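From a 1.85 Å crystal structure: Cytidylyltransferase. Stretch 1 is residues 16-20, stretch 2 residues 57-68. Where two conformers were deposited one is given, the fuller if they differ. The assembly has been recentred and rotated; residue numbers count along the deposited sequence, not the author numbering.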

# COMPACT_ATOMS: atom_id res chain seq x y z
N GLN A 16 2.38 -5.43 -3.02
CA GLN A 16 2.88 -6.69 -2.49
C GLN A 16 1.84 -7.31 -1.56
O GLN A 16 1.28 -6.64 -0.68
CB GLN A 16 4.22 -6.49 -1.77
CG GLN A 16 4.16 -5.50 -0.62
CD GLN A 16 5.45 -5.49 0.18
OE1 GLN A 16 6.36 -4.72 -0.12
NE2 GLN A 16 5.53 -6.35 1.19
N ALA A 17 1.56 -8.58 -1.78
CA ALA A 17 0.56 -9.27 -0.97
C ALA A 17 0.88 -10.75 -0.98
O ALA A 17 1.36 -11.27 -1.99
CB ALA A 17 -0.87 -9.06 -1.50
N ARG A 18 0.63 -11.41 0.15
CA ARG A 18 0.84 -12.85 0.23
C ARG A 18 -0.05 -13.43 1.32
O ARG A 18 -0.42 -12.74 2.28
CB ARG A 18 2.31 -13.22 0.53
CG ARG A 18 2.73 -12.87 1.95
CD ARG A 18 4.22 -13.12 2.16
NE ARG A 18 4.54 -14.55 2.11
CZ ARG A 18 5.74 -15.06 2.36
NH1 ARG A 18 6.75 -14.26 2.66
NH2 ARG A 18 5.93 -16.38 2.31
N MET A 19 -0.38 -14.71 1.15
CA MET A 19 -1.20 -15.42 2.13
C MET A 19 -0.40 -15.68 3.40
O MET A 19 -0.93 -15.51 4.51
CB MET A 19 -1.71 -16.74 1.54
CG MET A 19 -2.80 -16.54 0.45
SD MET A 19 -4.37 -15.97 1.15
CE MET A 19 -4.93 -17.54 1.88
N GLY A 20 0.87 -16.05 3.26
CA GLY A 20 1.69 -16.35 4.42
C GLY A 20 2.28 -15.11 5.07
O GLY A 20 3.48 -15.09 5.38
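Stretch 2 (57-68) LTTEENIDDKTE

Stretch 2 enters as a strand at Leu57, runs beside stretch 1 in the same direction for a short distance, then passes through a loop and turn into a helix that covers residues 65-68 and continues beyond. Stretch 1 is extended from Gln16 to Arg18, with phi/psi near -86/130, -154/145 and -155/154, and leaves that conformation at Met19 (-71/-41). The register is set by one parallel beta bridge, Gln16 with Leu57, whose CA atoms lie 4.7 Å apart; both side chains start on the same face of the sheet. The next pair is already wider, 5.3 Å from Ala17 CA to Thr58 CA, and the last match skips ahead, with Met19 CA 5.8 Å from Asp64 CA.

The backbone evidence for the bridge is the hydrogen bond from Ala17 N to Leu57 O, 3.0 Å with an N-H...O angle of 161°. Gln16 CA adds a CA-H...O contact to the same Leu57 O at 3.3 Å. The following link uses a side chain: Thr58, with chi1 in t, donates from OG1 to Ala17 O at 2.7 Å, while Thr58 CA approaches that carbonyl oxygen at 3.3 Å.

Farther along, Asp64 takes over. Its CB points sideways, but the carboxylate comes nearer, and OD1 accepts from Met19 N at 2.7 Å and 165°. Bonds within stretch 2 hold the acid in place: Thr67 OG1 donates to Asp64 OD1 at 2.8 Å, and Thr59 OG1 to Asp64 OD2 at 2.7 Å. The turn itself is closed by Asp64 N to Glu61 O at 2.9 Å, and Glu61 N bonds to Thr59 OG1 at 2.9 Å.

Met19 has the largest covered area, 99 Å² of the 496 Å² buried in total on both sides. Its CB points toward stretch 2 and meets Ile63 CG1 at 3.4 Å; with all three chi angles in m, its CG lies 3.5 Å from Thr67 OG1 and its SD 4.0 Å from Lys66 CG.

The CA-to-CB bond of Arg18 points sideways. Thr59 CG2 lies over one face of its guanidinium, 3.8 Å from Arg18 NE, whereas Glu61 OE1 stands at the edge, near the plane, in a long salt bridge of 3.8 Å to Arg18 NH2. A water joins the two stretches here, accepting from Arg18 NE at 2.9 Å and Gly20 N at 2.7 Å and donating to Asp64 OD2 at 2.8 Å. The carboxylate thus reaches stretch 1 directly through OD1 and through water from OD2.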

# COMPACT_ATOMS: atom_id res chain seq x y z
N LEU A 57 2.04 -8.24 -6.64
CA LEU A 57 3.31 -8.92 -6.55
C LEU A 57 3.21 -9.90 -5.38
O LEU A 57 3.11 -9.47 -4.23
CB LEU A 57 4.45 -7.95 -6.30
CG LEU A 57 5.07 -7.18 -7.48
CD1 LEU A 57 4.00 -6.45 -8.29
CD2 LEU A 57 6.10 -6.23 -6.91
N THR A 58 3.29 -11.19 -5.67
CA THR A 58 3.15 -12.17 -4.60
C THR A 58 4.28 -13.20 -4.73
O THR A 58 5.25 -12.97 -5.46
CB THR A 58 1.75 -12.79 -4.63
OG1 THR A 58 1.51 -13.59 -3.45
CG2 THR A 58 1.55 -13.65 -5.90
N THR A 59 4.21 -14.32 -4.01
CA THR A 59 5.27 -15.32 -4.07
C THR A 59 4.88 -16.44 -5.02
O THR A 59 3.75 -16.53 -5.50
CB THR A 59 5.58 -15.92 -2.69
OG1 THR A 59 4.71 -17.03 -2.47
CG2 THR A 59 5.38 -14.90 -1.56
N GLU A 60 5.83 -17.34 -5.23
CA GLU A 60 5.65 -18.53 -6.05
C GLU A 60 5.13 -19.72 -5.26
O GLU A 60 4.95 -20.80 -5.84
CB GLU A 60 6.97 -18.91 -6.72
CG GLU A 60 7.55 -17.78 -7.59
CD GLU A 60 8.77 -18.23 -8.40
OE1 GLU A 60 9.82 -17.55 -8.34
OE2 GLU A 60 8.66 -19.25 -9.09
N GLU A 61 4.91 -19.55 -3.96
CA GLU A 61 4.43 -20.66 -3.15
C GLU A 61 2.99 -20.99 -3.50
O GLU A 61 2.19 -20.12 -3.87
CB GLU A 61 4.58 -20.33 -1.67
CG GLU A 61 6.04 -20.24 -1.25
CD GLU A 61 6.24 -19.88 0.21
OE1 GLU A 61 5.27 -19.93 0.99
OE2 GLU A 61 7.39 -19.55 0.57
N ASN A 62 2.66 -22.29 -3.40
CA ASN A 62 1.34 -22.77 -3.80
C ASN A 62 0.21 -22.03 -3.09
O ASN A 62 -0.85 -21.82 -3.69
CB ASN A 62 1.24 -24.28 -3.53
CG ASN A 62 1.99 -25.10 -4.58
OD1 ASN A 62 2.11 -24.69 -5.74
ND2 ASN A 62 2.50 -26.24 -4.17
N ILE A 63 0.42 -21.59 -1.85
CA ILE A 63 -0.67 -20.95 -1.12
C ILE A 63 -1.07 -19.66 -1.80
O ILE A 63 -2.22 -19.21 -1.69
CB ILE A 63 -0.29 -20.71 0.36
CG1 ILE A 63 -1.50 -20.15 1.10
CG2 ILE A 63 0.89 -19.76 0.48
CD1 ILE A 63 -1.80 -20.82 2.35
N ASP A 64 -0.16 -19.05 -2.53
CA ASP A 64 -0.44 -17.77 -3.15
C ASP A 64 -1.10 -17.93 -4.51
O ASP A 64 -1.30 -16.92 -5.21
CB ASP A 64 0.83 -16.95 -3.23
CG ASP A 64 1.17 -16.31 -1.90
OD1 ASP A 64 0.25 -15.73 -1.27
OD2 ASP A 64 2.33 -16.40 -1.47
N ASP A 65 -1.42 -19.16 -4.91
CA ASP A 65 -2.43 -19.35 -5.95
C ASP A 65 -3.70 -18.59 -5.58
O ASP A 65 -4.38 -18.05 -6.46
CB ASP A 65 -2.74 -20.83 -6.14
CG ASP A 65 -1.56 -21.63 -6.70
OD1 ASP A 65 -0.46 -21.07 -6.91
OD2 ASP A 65 -1.74 -22.85 -6.89
N LYS A 66 -4.01 -18.52 -4.29
CA LYS A 66 -5.18 -17.76 -3.85
C LYS A 66 -5.02 -16.28 -4.16
O LYS A 66 -5.95 -15.64 -4.66
CB LYS A 66 -5.42 -17.99 -2.36
CG LYS A 66 -6.68 -17.34 -1.81
CD LYS A 66 -7.91 -17.86 -2.53
CE LYS A 66 -9.16 -17.15 -2.05
NZ LYS A 66 -10.32 -17.38 -2.96
N THR A 67 -3.83 -15.73 -3.87
CA THR A 67 -3.54 -14.32 -4.19
C THR A 67 -3.65 -14.07 -5.69
O THR A 67 -4.27 -13.08 -6.12
CB THR A 67 -2.14 -13.96 -3.67
OG1 THR A 67 -2.00 -14.50 -2.34
CG2 THR A 67 -1.91 -12.42 -3.62
N GLU A 68 -3.06 -14.94 -6.50
CA GLU A 68 -3.21 -14.80 -7.94
C GLU A 68 -4.68 -14.86 -8.35
O GLU A 68 -5.13 -14.06 -9.19
CB GLU A 68 -2.40 -15.89 -8.66
CG GLU A 68 -2.54 -15.87 -10.16
CD GLU A 68 -1.84 -17.01 -10.84
OE1 GLU A 68 -1.22 -17.85 -10.13
OE2 GLU A 68 -1.91 -17.09 -12.08
O HOH W 1 2.67 -16.59 1.28